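Local atomic coordinates of beta-galactosidase (Bacillus circulans subsp. alkalophilus, PDB entry 3TTY), a protein that catalyses the hydrolysis of terminal beta-D-galactose residues from beta-galactosides and probably does so as a trimeric glycoside hydrolase built around a TIM barrel. Residues 127-132 / 234-239; 57-62 / 133-138; 251-256 / 267-272; 143-148 / 238-243. All blocks are in the same frame, centred on the assembly; numbering follows the deposited sequence.

Contact 1: 127-132 / 234-239; sequences ILAGKL and KMERDE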
loop_
_atom_site.group_PDB
_atom_site.type_symbol
_atom_site.label_atom_id
_atom_site.label_comp_id
_atom_site.label_asym_id
_atom_site.label_seq_id
_atom_site.Cartn_x
_atom_site.Cartn_y
_atom_site.Cartn_z
ATOM N N ILE A 127 13.828 31.057 24.865
ATOM C CA ILE A 127 13.271 31.808 25.979
ATOM C C ILE A 127 12.648 30.895 27.043
ATOM O O ILE A 127 12.925 31.052 28.236
ATOM C CB ILE A 127 12.259 32.862 25.496
ATOM C CG1 ILE A 127 12.995 33.923 24.668
ATOM C CG2 ILE A 127 11.544 33.508 26.686
ATOM C CD1 ILE A 127 12.103 35.033 24.122
ATOM N N LEU A 128 11.825 29.937 26.620
ATOM C CA LEU A 128 11.150 29.053 27.581
ATOM C C LEU A 128 12.147 28.285 28.458
ATOM O O LEU A 128 12.011 28.250 29.683
ATOM C CB LEU A 128 10.192 28.083 26.884
ATOM C CG LEU A 128 9.429 27.093 27.771
ATOM C CD1 LEU A 128 8.718 27.797 28.941
ATOM C CD2 LEU A 128 8.437 26.282 26.937
ATOM N N ALA A 129 13.135 27.666 27.828
ATOM C CA ALA A 129 14.161 26.941 28.550
ATOM C C ALA A 129 14.909 27.889 29.495
ATOM O O ALA A 129 15.219 27.536 30.626
ATOM C CB ALA A 129 15.131 26.288 27.566
ATOM N N GLY A 130 15.190 29.098 29.021
ATOM C CA GLY A 130 15.846 30.099 29.839
ATOM C C GLY A 130 15.064 30.453 31.090
ATOM O O GLY A 130 15.603 30.433 32.187
ATOM N N LYS A 131 13.789 30.785 30.925
ATOM C CA LYS A 131 12.958 31.184 32.054
ATOM C C LYS A 131 12.784 30.070 33.068
ATOM O O LYS A 131 12.735 30.328 34.263
ATOM C CB LYS A 131 11.588 31.675 31.580
ATOM C CG LYS A 131 11.606 33.063 30.925
ATOM C CD LYS A 131 10.217 33.464 30.448
ATOM C CE LYS A 131 10.183 34.918 29.988
ATOM N NZ LYS A 131 10.520 35.853 31.097
ATOM N N LEU A 132 12.671 28.833 32.604
ATOM C CA LEU A 132 12.550 27.703 33.523
ATOM C C LEU A 132 13.815 27.554 34.372
ATOM O O LEU A 132 13.737 27.364 35.588
ATOM C CB LEU A 132 12.272 26.397 32.769
ATOM C CG LEU A 132 10.874 26.188 32.182
ATOM C CD1 LEU A 132 10.904 25.139 31.090
ATOM C CD2 LEU A 132 9.857 25.815 33.264
ATOM N N LYS A 234 21.162 21.820 21.295
ATOM C CA LYS A 234 22.300 22.575 21.805
ATOM C C LYS A 234 21.902 23.976 22.218
ATOM O O LYS A 234 22.370 24.491 23.234
ATOM C CB LYS A 234 23.423 22.653 20.767
ATOM C CG LYS A 234 23.873 21.294 20.233
ATOM C CD LYS A 234 25.270 21.339 19.586
ATOM C CE LYS A 234 25.463 22.571 18.711
ATOM N NZ LYS A 234 26.770 22.564 18.001
ATOM N N MET A 235 21.041 24.594 21.421
ATOM C CA MET A 235 20.552 25.920 21.734
ATOM C C MET A 235 19.882 25.953 23.114
ATOM O O MET A 235 20.106 26.886 23.883
ATOM C CB MET A 235 19.590 26.408 20.651
ATOM C CG MET A 235 18.903 27.722 20.987
ATOM S SD MET A 235 17.447 28.032 19.949
ATOM C CE MET A 235 16.241 26.918 20.688
ATOM N N GLU A 236 19.063 24.949 23.424
ATOM C CA GLU A 236 18.373 24.919 24.722
ATOM C C GLU A 236 19.341 24.528 25.837
ATOM O O GLU A 236 19.361 25.134 26.912
ATOM C CB GLU A 236 17.161 23.971 24.702
ATOM C CG GLU A 236 15.963 24.496 23.908
ATOM C CD GLU A 236 14.688 23.672 24.152
ATOM O OE1 GLU A 236 14.413 23.299 25.316
ATOM O OE2 GLU A 236 13.957 23.398 23.181
ATOM N N ARG A 237 20.150 23.513 25.563
ATOM C CA ARG A 237 21.167 23.063 26.494
ATOM C C ARG A 237 21.970 24.267 26.983
ATOM O O ARG A 237 22.163 24.429 28.179
ATOM C CB ARG A 237 22.080 22.036 25.818
ATOM C CG ARG A 237 23.304 21.625 26.621
ATOM C CD ARG A 237 24.372 21.022 25.717
ATOM N NE ARG A 237 25.055 22.052 24.952
ATOM C CZ ARG A 237 25.891 21.818 23.946
ATOM N NH1 ARG A 237 26.148 20.577 23.564
ATOM N NH2 ARG A 237 26.468 22.831 23.316
ATOM N N ASP A 238 22.414 25.120 26.058
ATOM C CA ASP A 238 23.255 26.266 26.419
ATOM C C ASP A 238 22.534 27.281 27.308
ATOM O O ASP A 238 23.110 27.813 28.253
ATOM C CB ASP A 238 23.824 26.955 25.178
ATOM C CG ASP A 238 24.862 26.088 24.437
ATOM O OD1 ASP A 238 25.363 25.089 25.012
ATOM O OD2 ASP A 238 25.181 26.416 23.270
ATOM N N GLU A 239 21.272 27.547 27.009
ATOM C CA GLU A 239 20.493 28.484 27.809
ATOM C C GLU A 239 20.266 27.916 29.213
ATOM O O GLU A 239 20.319 28.641 30.195
ATOM C CB GLU A 239 19.169 28.825 27.101
ATOM C CG GLU A 239 18.347 29.933 27.744
ATOM C CD GLU A 239 19.042 31.301 27.753
ATOM O OE1 GLU A 239 20.143 31.438 27.171
ATOM O OE2 GLU A 239 18.471 32.245 28.347
#
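The carboxylate of Glu-236 is gripped at both oxygens, OE1 by the hydroxyl of Thr-80 and OE2 by that of Thr-82, and it is the same OE1 that meets the methyl of Ala-129, 3.8 Å from its CB. An extended chain beyond CG carries the acid alongside helix 119-135, and the two threonines hold the buried group in place. Glu-239 makes the tighter meeting one turn on. Its CG, anti to the backbone N (chi1 -172°), comes 3.3 Å from Gly-130 CA; the bend at chi2 then brings OE2 to 3.7 Å from that CA. Having no side chain, Gly-130 lets the glutamate settle directly on the backbone. Away from this interface, Asp-238 OD1 takes two bonds from Arg-237, NE at 3.1 Å and NH2 at 3.0 Å, both nearly in the guanidinium plane and from one face of the carboxylate. The axes of the two segments approach to 8.6 Å and run 24° from parallel, as neighbouring outer helices of a TIM barrel do: helix 119-135 comes after strand 75-79, and helix 215-243 comes after strand 142-146.

Contact 2: 57-62 / 133-138; sequences YDFTWL and AERYKD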
loop_
_atom_site.group_PDB
_atom_site.type_symbol
_atom_site.label_atom_id
_atom_site.label_comp_id
_atom_site.label_asym_id
_atom_site.label_seq_id
_atom_site.Cartn_x
_atom_site.Cartn_y
_atom_site.Cartn_z
ATOM N N TYR A 57 3.693 34.382 30.551
ATOM C CA TYR A 57 4.219 33.138 31.113
ATOM C C TYR A 57 3.641 32.868 32.512
ATOM O O TYR A 57 3.693 33.721 33.400
ATOM C CB TYR A 57 5.759 33.169 31.185
ATOM C CG TYR A 57 6.451 33.281 29.832
ATOM C CD1 TYR A 57 6.850 32.149 29.134
ATOM C CD2 TYR A 57 6.696 34.516 29.255
ATOM C CE1 TYR A 57 7.471 32.246 27.901
ATOM C CE2 TYR A 57 7.323 34.625 28.016
ATOM C CZ TYR A 57 7.705 33.490 27.352
ATOM O OH TYR A 57 8.325 33.600 26.136
ATOM N N ASP A 58 3.098 31.672 32.705
ATOM C CA ASP A 58 2.555 31.287 33.996
ATOM C C ASP A 58 3.210 30.012 34.508
ATOM O O ASP A 58 3.070 28.951 33.910
ATOM C CB ASP A 58 1.037 31.115 33.931
ATOM C CG ASP A 58 0.455 30.655 35.261
ATOM O OD1 ASP A 58 0.914 31.142 36.317
ATOM O OD2 ASP A 58 -0.441 29.792 35.254
ATOM N N PHE A 59 3.934 30.129 35.616
ATOM C CA PHE A 59 4.649 29.001 36.192
ATOM C C PHE A 59 4.078 28.605 37.554
ATOM O O PHE A 59 4.558 27.653 38.177
ATOM C CB PHE A 59 6.137 29.332 36.356
ATOM C CG PHE A 59 6.881 29.527 35.057
ATOM C CD1 PHE A 59 7.355 28.434 34.338
ATOM C CD2 PHE A 59 7.160 30.802 34.586
ATOM C CE1 PHE A 59 8.070 28.611 33.159
ATOM C CE2 PHE A 59 7.876 30.988 33.411
ATOM C CZ PHE A 59 8.334 29.888 32.696
ATOM N N THR A 60 3.061 29.331 38.024
ATOM C CA THR A 60 2.530 29.084 39.368
ATOM C C THR A 60 2.038 27.649 39.543
ATOM O O THR A 60 2.257 27.045 40.591
ATOM C CB THR A 60 1.442 30.107 39.775
ATOM O OG1 THR A 60 0.287 29.957 38.938
ATOM C CG2 THR A 60 1.987 31.529 39.656
ATOM N N TRP A 61 1.412 27.099 38.505
ATOM C CA TRP A 61 0.910 25.726 38.528
ATOM C C TRP A 61 2.073 24.758 38.712
ATOM O O TRP A 61 1.986 23.774 39.453
ATOM C CB TRP A 61 0.165 25.398 37.218
ATOM C CG TRP A 61 1.074 25.379 36.018
ATOM C CD1 TRP A 61 1.487 26.453 35.287
ATOM C CD2 TRP A 61 1.717 24.233 35.443
ATOM N NE1 TRP A 61 2.341 26.048 34.288
ATOM C CE2 TRP A 61 2.499 24.690 34.363
ATOM C CE3 TRP A 61 1.703 22.865 35.736
ATOM C CZ2 TRP A 61 3.254 23.826 33.568
ATOM C CZ3 TRP A 61 2.450 22.008 34.941
ATOM C CH2 TRP A 61 3.217 22.492 33.874
ATOM N N LEU A 62 3.166 25.044 38.023
ATOM C CA LEU A 62 4.343 24.189 38.062
ATOM C C LEU A 62 5.081 24.304 39.404
ATOM O O LEU A 62 5.562 23.306 39.933
ATOM C CB LEU A 62 5.279 24.539 36.903
ATOM C CG LEU A 62 6.552 23.715 36.813
ATOM C CD1 LEU A 62 6.178 22.265 36.679
ATOM C CD2 LEU A 62 7.400 24.195 35.646
ATOM N N ALA A 133 14.979 27.618 33.732
ATOM C CA ALA A 133 16.226 27.403 34.455
ATOM C C ALA A 133 16.465 28.560 35.411
ATOM O O ALA A 133 16.897 28.361 36.546
ATOM C CB ALA A 133 17.412 27.225 33.491
ATOM N N GLU A 134 16.162 29.769 34.964
ATOM C CA GLU A 134 16.284 30.926 35.833
ATOM C C GLU A 134 15.364 30.796 37.050
ATOM O O GLU A 134 15.789 31.008 38.190
ATOM C CB GLU A 134 15.983 32.214 35.069
ATOM C CG GLU A 134 15.811 33.447 35.968
ATOM C CD GLU A 134 15.489 34.711 35.176
ATOM O OE1 GLU A 134 16.164 35.740 35.406
ATOM O OE2 GLU A 134 14.561 34.679 34.328
ATOM N N ARG A 135 14.106 30.450 36.813
ATOM C CA ARG A 135 13.141 30.384 37.909
ATOM C C ARG A 135 13.539 29.331 38.940
ATOM O O ARG A 135 13.370 29.536 40.142
ATOM C CB ARG A 135 11.727 30.101 37.398
ATOM C CG ARG A 135 10.653 30.177 38.478
ATOM C CD ARG A 135 9.272 29.940 37.897
ATOM N NE ARG A 135 8.205 30.205 38.857
ATOM C CZ ARG A 135 7.652 31.399 39.031
ATOM N NH1 ARG A 135 8.076 32.434 38.319
ATOM N NH2 ARG A 135 6.677 31.564 39.913
ATOM N N TYR A 136 14.066 28.205 38.474
ATOM C CA TYR A 136 14.356 27.097 39.382
ATOM C C TYR A 136 15.845 26.881 39.605
ATOM O O TYR A 136 16.253 25.801 40.018
ATOM C CB TYR A 136 13.696 25.804 38.878
ATOM C CG TYR A 136 12.200 25.940 38.692
ATOM C CD1 TYR A 136 11.382 26.265 39.762
ATOM C CD2 TYR A 136 11.605 25.756 37.451
ATOM C CE1 TYR A 136 10.014 26.405 39.612
ATOM C CE2 TYR A 136 10.222 25.897 37.289
ATOM C CZ TYR A 136 9.440 26.217 38.371
ATOM O OH TYR A 136 8.077 26.359 38.237
ATOM N N LYS A 137 16.648 27.909 39.334
ATOM C CA LYS A 137 18.110 27.791 39.364
ATOM C C LYS A 137 18.653 27.362 40.719
ATOM O O LYS A 137 19.751 26.821 40.811
ATOM C CB LYS A 137 18.774 29.110 38.957
ATOM C CG LYS A 137 18.516 30.261 39.921
ATOM C CD LYS A 137 19.192 31.530 39.443
ATOM C CE LYS A 137 18.854 32.718 40.334
ATOM N NZ LYS A 137 19.633 32.714 41.613
ATOM N N ASP A 138 17.883 27.600 41.771
ATOM C CA ASP A 138 18.344 27.268 43.111
ATOM C C ASP A 138 17.563 26.132 43.724
ATOM O O ASP A 138 17.701 25.853 44.916
ATOM C CB ASP A 138 18.273 28.500 44.017
ATOM C CG ASP A 138 19.249 29.579 43.593
ATOM O OD1 ASP A 138 18.870 30.769 43.621
ATOM O OD2 ASP A 138 20.389 29.227 43.209
#
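The guanidinium of Arg-135 carries Phe-59 CB over one face, 3.3 Å above its plane and offset toward the rim, while the phenyl ring itself is turned only 18° from that plane. The two side chains slide past each other in opposite directions, and Arg-135 CD reaches Phe-59 CG obliquely at 3.7 Å. An all-extended arginine chain from CG to NE spans the gap between the backbones. Arg-135 CG in turn lies over one face of the Tyr-136 ring. On the other segment, Leu-62 CB sits over the centre of one face of the Trp-61 indole, whose edge turns NE1 to Asp-58 O in a weak bond.

Leu-62 packs against the end of Tyr-136: its CG is 3.4 Å from Tyr-136 OH, and its CD2 lies 3.7 Å from Tyr-136 CE2. The polar ends converge on Asp-63, which forms a salt bridge with Arg-135 NH2 through OD2 and hydrogen-bonds Tyr-136 OH through OD1. Asp-58 OD1 accepts from Thr-60 N at 3.3 Å, a capping bond at the start of helix 60-71, and also from Thr-60 OG1 at 2.9 Å. The start of that helix thus meets the end of helix 119-135, consecutive members of the helical layer that surrounds a TIM barrel.

Contact 3: 251-256 / 267-272; sequences TNLMGF and KEMDVV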
loop_
_atom_site.group_PDB
_atom_site.type_symbol
_atom_site.label_atom_id
_atom_site.label_comp_id
_atom_site.label_asym_id
_atom_site.label_seq_id
_atom_site.Cartn_x
_atom_site.Cartn_y
_atom_site.Cartn_z
ATOM N N THR A 251 18.429 14.634 26.373
ATOM C CA THR A 251 17.165 14.553 25.658
ATOM C C THR A 251 16.938 13.072 25.381
ATOM O O THR A 251 17.882 12.292 25.440
ATOM C CB THR A 251 17.143 15.429 24.366
ATOM O OG1 THR A 251 15.836 15.377 23.789
ATOM C CG2 THR A 251 18.194 14.942 23.338
ATOM N N ASN A 252 15.699 12.657 25.144
ATOM C CA ASN A 252 15.429 11.218 25.080
ATOM C C ASN A 252 15.460 10.636 23.662
ATOM O O ASN A 252 14.701 11.065 22.782
ATOM C CB ASN A 252 14.147 10.830 25.844
ATOM C CG ASN A 252 12.935 11.663 25.446
ATOM O OD1 ASN A 252 13.067 12.729 24.856
ATOM N ND2 ASN A 252 11.747 11.181 25.791
ATOM N N LEU A 253 16.347 9.662 23.459
ATOM C CA LEU A 253 16.612 9.105 22.131
ATOM C C LEU A 253 15.863 7.794 21.912
ATOM O O LEU A 253 15.282 7.229 22.849
ATOM C CB LEU A 253 18.117 8.874 21.923
ATOM C CG LEU A 253 19.052 9.978 22.420
ATOM C CD1 LEU A 253 20.489 9.656 22.057
ATOM C CD2 LEU A 253 18.652 11.332 21.877
ATOM N N MET A 254 15.910 7.292 20.682
ATOM C CA MET A 254 15.032 6.188 20.299
ATOM C C MET A 254 15.784 4.973 19.769
ATOM O O MET A 254 15.306 4.279 18.879
ATOM C CB MET A 254 13.969 6.670 19.308
ATOM C CG MET A 254 13.028 7.703 19.928
ATOM S SD MET A 254 11.876 8.486 18.782
ATOM C CE MET A 254 12.971 9.632 17.955
ATOM N N GLY A 255 16.962 4.721 20.331
ATOM C CA GLY A 255 17.714 3.527 19.999
ATOM C C GLY A 255 18.155 3.504 18.550
ATOM O O GLY A 255 18.858 4.410 18.088
ATOM N N PHE A 256 17.724 2.471 17.832
ATOM C CA PHE A 256 18.084 2.292 16.428
ATOM C C PHE A 256 17.209 3.097 15.464
ATOM O O PHE A 256 17.055 2.733 14.300
ATOM C CB PHE A 256 18.063 0.809 16.066
ATOM C CG PHE A 256 19.351 0.100 16.381
ATOM C CD1 PHE A 256 20.380 0.056 15.445
ATOM C CD2 PHE A 256 19.542 -0.504 17.612
ATOM C CE1 PHE A 256 21.563 -0.590 15.730
ATOM C CE2 PHE A 256 20.735 -1.146 17.909
ATOM C CZ PHE A 256 21.744 -1.189 16.967
ATOM N N LYS A 267 27.668 13.415 21.621
ATOM C CA LYS A 267 28.814 14.248 21.958
ATOM C C LYS A 267 28.350 15.555 22.585
ATOM O O LYS A 267 29.074 16.164 23.377
ATOM C CB LYS A 267 29.668 14.522 20.721
ATOM C CG LYS A 267 30.284 13.267 20.103
ATOM C CD LYS A 267 31.158 13.639 18.895
ATOM C CE LYS A 267 31.774 12.415 18.225
ATOM N NZ LYS A 267 32.583 11.604 19.182
ATOM N N GLU A 268 27.126 15.962 22.257
ATOM C CA GLU A 268 26.576 17.223 22.751
ATOM C C GLU A 268 25.758 17.053 24.029
ATOM O O GLU A 268 25.271 18.036 24.593
ATOM C CB GLU A 268 25.704 17.874 21.666
ATOM C CG GLU A 268 26.363 17.949 20.295
ATOM C CD GLU A 268 27.617 18.845 20.252
ATOM O OE1 GLU A 268 27.779 19.750 21.113
ATOM O OE2 GLU A 268 28.439 18.642 19.324
ATOM N N MET A 269 25.595 15.806 24.469
ATOM C CA MET A 269 24.747 15.466 25.621
ATOM C C MET A 269 25.578 15.052 26.840
ATOM O O MET A 269 26.574 14.348 26.696
ATOM C CB MET A 269 23.805 14.310 25.260
ATOM C CG MET A 269 22.842 14.613 24.129
ATOM S SD MET A 269 22.232 13.110 23.353
ATOM C CE MET A 269 21.005 12.587 24.557
ATOM N N ASP A 270 25.165 15.464 28.037
ATOM C CA ASP A 270 25.908 15.114 29.253
ATOM C C ASP A 270 25.808 13.627 29.560
ATOM O O ASP A 270 26.743 13.013 30.075
ATOM C CB ASP A 270 25.398 15.911 30.451
ATOM C CG ASP A 270 25.811 17.371 30.399
ATOM O OD1 ASP A 270 26.918 17.676 29.898
ATOM O OD2 ASP A 270 25.019 18.214 30.855
ATOM N N VAL A 271 24.650 13.067 29.240
ATOM C CA VAL A 271 24.373 11.660 29.439
ATOM C C VAL A 271 23.325 11.261 28.413
ATOM O O VAL A 271 22.484 12.073 28.021
ATOM C CB VAL A 271 23.820 11.392 30.855
ATOM C CG1 VAL A 271 22.412 11.907 30.971
ATOM C CG2 VAL A 271 23.863 9.908 31.177
ATOM N N VAL A 272 23.382 10.018 27.964
ATOM C CA VAL A 272 22.398 9.508 27.033
ATOM C C VAL A 272 21.175 9.057 27.814
ATOM O O VAL A 272 21.280 8.676 28.971
ATOM C CB VAL A 272 22.970 8.332 26.232
ATOM C CG1 VAL A 272 21.868 7.598 25.472
ATOM C CG2 VAL A 272 24.074 8.824 25.290
#
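Met-269 aims its CB toward strand 249-253, but touching begins only further out, at the sulfur. SD lies 4.1 Å from Leu-253 CD1, and a bend there (chi3 78°) swings the terminal methyl in between Thr-251 and Leu-253. That CE is 3.3 Å from Thr-251 O, 3.9 Å from Thr-251 CG2 and 3.8 Å from Leu-253 CD2. Leu-253 meets the methionine tip to tip, whereas Thr-251 is crossed at about a right angle. Phe-233 of helix 215-243 also touches Met-269.

The two segments belong to a beta-alpha-beta crossover of the TIM barrel: strand 249-253 is joined through the short helix 262-266 to its parallel neighbour 273-275, and residues 267-272 are the loop leading into that neighbour. Thr-251 and Leu-253 serve the layer between strands and helices, while Asn-252, whose CB points away from this loop, belongs to the pocket and touches the bound galactose. Its amide is fixed by Asn-149 OD1, which bonds ND2, and by the backbone N of Glu-150, which bonds OD1.

The buried polar atoms of Thr-251 have partners too, OG1 at Val-147 O and the carbonyl O at Ser-273 OG. A further apolar touch joins Leu-253 CD1 to Val-272 CG1 at 4.2 Å, and Ala-266 of the crossover helix packs on Val-272.

Contact 4: 143-148 / 238-243; sequences VMWHVS and DELKRW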
loop_
_atom_site.group_PDB
_atom_site.type_symbol
_atom_site.label_atom_id
_atom_site.label_comp_id
_atom_site.label_asym_id
_atom_site.label_seq_id
_atom_site.Cartn_x
_atom_site.Cartn_y
_atom_site.Cartn_z
ATOM N N VAL A 143 17.476 17.136 39.250
ATOM C CA VAL A 143 18.675 16.335 39.093
ATOM C C VAL A 143 19.059 16.174 37.630
ATOM O O VAL A 143 20.124 15.629 37.314
ATOM C CB VAL A 143 18.467 14.932 39.698
ATOM C CG1 VAL A 143 18.468 14.984 41.232
ATOM C CG2 VAL A 143 17.162 14.326 39.178
ATOM N N MET A 144 18.185 16.626 36.737
ATOM C CA MET A 144 18.358 16.390 35.304
ATOM C C MET A 144 17.431 17.295 34.498
ATOM O O MET A 144 16.281 17.494 34.883
ATOM C CB MET A 144 18.076 14.920 34.987
ATOM C CG MET A 144 18.263 14.514 33.531
ATOM S SD MET A 144 19.982 14.534 32.933
ATOM C CE MET A 144 20.793 13.453 34.102
ATOM N N TRP A 145 17.942 17.857 33.401
ATOM C CA TRP A 145 17.107 18.576 32.434
ATOM C C TRP A 145 16.757 17.646 31.277
ATOM O O TRP A 145 17.613 16.932 30.758
ATOM C CB TRP A 145 17.804 19.826 31.872
ATOM C CG TRP A 145 17.883 20.998 32.812
ATOM C CD1 TRP A 145 18.982 21.414 33.501
ATOM C CD2 TRP A 145 16.827 21.909 33.159
ATOM N NE1 TRP A 145 18.678 22.517 34.255
ATOM C CE2 TRP A 145 17.363 22.842 34.065
ATOM C CE3 TRP A 145 15.483 22.019 32.797
ATOM C CZ2 TRP A 145 16.606 23.872 34.613
ATOM C CZ3 TRP A 145 14.732 23.037 33.345
ATOM C CH2 TRP A 145 15.292 23.951 34.241
ATOM N N HIS A 146 15.495 17.690 30.867
ATOM C CA HIS A 146 14.956 16.844 29.813
ATOM C C HIS A 146 14.527 17.787 28.679
ATOM O O HIS A 146 13.389 18.279 28.644
ATOM C CB HIS A 146 13.795 16.027 30.417
ATOM C CG HIS A 146 13.024 15.180 29.446
ATOM N ND1 HIS A 146 12.555 15.653 28.238
ATOM C CD2 HIS A 146 12.563 13.912 29.558
ATOM C CE1 HIS A 146 11.862 14.700 27.637
ATOM N NE2 HIS A 146 11.850 13.633 28.412
ATOM N N VAL A 147 15.460 18.053 27.766
ATOM C CA VAL A 147 15.237 19.011 26.678
ATOM C C VAL A 147 14.258 18.478 25.653
ATOM O O VAL A 147 14.457 17.382 25.100
ATOM C CB VAL A 147 16.543 19.362 25.947
ATOM C CG1 VAL A 147 16.246 20.164 24.673
ATOM C CG2 VAL A 147 17.484 20.118 26.878
ATOM N N SER A 148 13.196 19.243 25.402
ATOM C CA SER A 148 12.212 18.855 24.397
ATOM C C SER A 148 11.701 17.436 24.705
ATOM O O SER A 148 11.549 17.065 25.869
ATOM C CB SER A 148 12.847 18.926 22.998
ATOM O OG SER A 148 11.877 18.860 21.966
ATOM N N ASP A 238 22.414 25.120 26.058
ATOM C CA ASP A 238 23.255 26.266 26.419
ATOM C C ASP A 238 22.534 27.281 27.308
ATOM O O ASP A 238 23.110 27.813 28.253
ATOM C CB ASP A 238 23.824 26.955 25.178
ATOM C CG ASP A 238 24.862 26.088 24.437
ATOM O OD1 ASP A 238 25.363 25.089 25.012
ATOM O OD2 ASP A 238 25.181 26.416 23.270
ATOM N N GLU A 239 21.272 27.547 27.009
ATOM C CA GLU A 239 20.493 28.484 27.809
ATOM C C GLU A 239 20.266 27.916 29.213
ATOM O O GLU A 239 20.319 28.641 30.195
ATOM C CB GLU A 239 19.169 28.825 27.101
ATOM C CG GLU A 239 18.347 29.933 27.744
ATOM C CD GLU A 239 19.042 31.301 27.753
ATOM O OE1 GLU A 239 20.143 31.438 27.171
ATOM O OE2 GLU A 239 18.471 32.245 28.347
ATOM N N LEU A 240 20.059 26.608 29.299
ATOM C CA LEU A 240 19.907 25.924 30.585
ATOM C C LEU A 240 21.172 26.015 31.432
ATOM O O LEU A 240 21.123 26.382 32.607
ATOM C CB LEU A 240 19.547 24.448 30.375
ATOM C CG LEU A 240 18.173 24.155 29.770
ATOM C CD1 LEU A 240 17.982 22.666 29.541
ATOM C CD2 LEU A 240 17.067 24.713 30.661
ATOM N N LYS A 241 22.300 25.659 30.833
ATOM C CA LYS A 241 23.576 25.677 31.535
ATOM C C LYS A 241 24.004 27.086 31.971
ATOM O O LYS A 241 24.704 27.239 32.966
ATOM C CB LYS A 241 24.661 25.010 30.690
ATOM C CG LYS A 241 24.564 23.485 30.667
ATOM C CD LYS A 241 25.583 22.900 29.694
ATOM C CE LYS A 241 25.662 21.380 29.818
ATOM N NZ LYS A 241 25.829 20.920 31.234
ATOM N N ARG A 242 23.572 28.107 31.239
ATOM C CA ARG A 242 23.829 29.490 31.629
ATOM C C ARG A 242 23.314 29.780 33.055
ATOM O O ARG A 242 23.937 30.526 33.816
ATOM C CB ARG A 242 23.155 30.441 30.642
ATOM C CG ARG A 242 23.961 31.687 30.314
ATOM C CD ARG A 242 23.334 32.463 29.152
ATOM N NE ARG A 242 22.002 32.971 29.483
ATOM C CZ ARG A 242 21.758 34.205 29.919
ATOM N NH1 ARG A 242 22.757 35.070 30.073
ATOM N NH2 ARG A 242 20.513 34.579 30.194
ATOM N N TRP A 243 22.177 29.187 33.403
ATOM C CA TRP A 243 21.545 29.426 34.690
ATOM C C TRP A 243 21.828 28.314 35.692
ATOM O O TRP A 243 21.915 28.562 36.887
ATOM C CB TRP A 243 20.040 29.590 34.516
ATOM C CG TRP A 243 19.652 30.863 33.856
ATOM C CD1 TRP A 243 19.273 31.028 32.565
ATOM C CD2 TRP A 243 19.608 32.160 34.459
ATOM N NE1 TRP A 243 18.993 32.351 32.318
ATOM C CE2 TRP A 243 19.189 33.066 33.467
ATOM C CE3 TRP A 243 19.884 32.643 35.743
ATOM C CZ2 TRP A 243 19.035 34.428 33.716
ATOM C CZ3 TRP A 243 19.732 33.987 35.993
ATOM C CH2 TRP A 243 19.311 34.869 34.984
#
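A CH-pi contact dominates: Leu-240 CD2 stands over one face of the Trp-145 indole, 3.7 Å from the centroid of the six-membered ring and 8° off its normal. The fork at Leu-240 CG sends CD2 over the six-membered ring and CD1 to the root of the indole and Val-147.

The remaining apolar contacts belong to that second methyl. Leu-240 CD1 lies 3.7 Å from Trp-145 CG and equally 3.7 Å from Val-147 CG2, so this one carbon fills the notch between Trp-145 and Val-147, whose CB atoms both face the helix. Val-249 of the adjoining strand and Ala-133 of helix 119-135 close in on the same leucine and tryptophan: Val-249 touches Leu-240, and Ala-133 touches Trp-145.

Polar interactions border this core. Thr-244 OG1 is hydrogen-bonded to both Trp-145 NE1 and Leu-240 O, which satisfies the buried indole N-H and ties the ring to the end of the helix. Within the helix, Arg-242 NE and Glu-239 OE1 form a long, weak salt bridge at 3.3 Å.

Such an interlock of outward-facing residues on and next to a strand with an inward-facing helix residue is characteristic of the layer between sheet and helices in a TIM barrel, here between strand 142-146 and the later helix 215-243, which leads on to strand 249-253.

Contacts 1 and 4 lie side by side, centres 6 Å apart: both use helix 215-243, share Asp-238 and Glu-239, and meet where Ala-129 O comes 3.4 Å from Leu-240 CD2. Contact 2 extends the same layer along helix 119-135, its centre 13 Å from either, with Leu-132 CD2 3.3 Å from Phe-59 CE1. Salt bridges connect contact 3: Arg-237 NH1 to Glu-268 OE1 (3.1 Å) from contact 1 and Lys-241 NZ to Asp-270 OD2 (2.9 Å) from contact 4. Only contact 3 holds a galactose-pocket residue; Val-147 of contact 4 has its side chain about 12 Å from the sugar. Contact 2 stays about 12 Å from contact 3 at their nearest atoms.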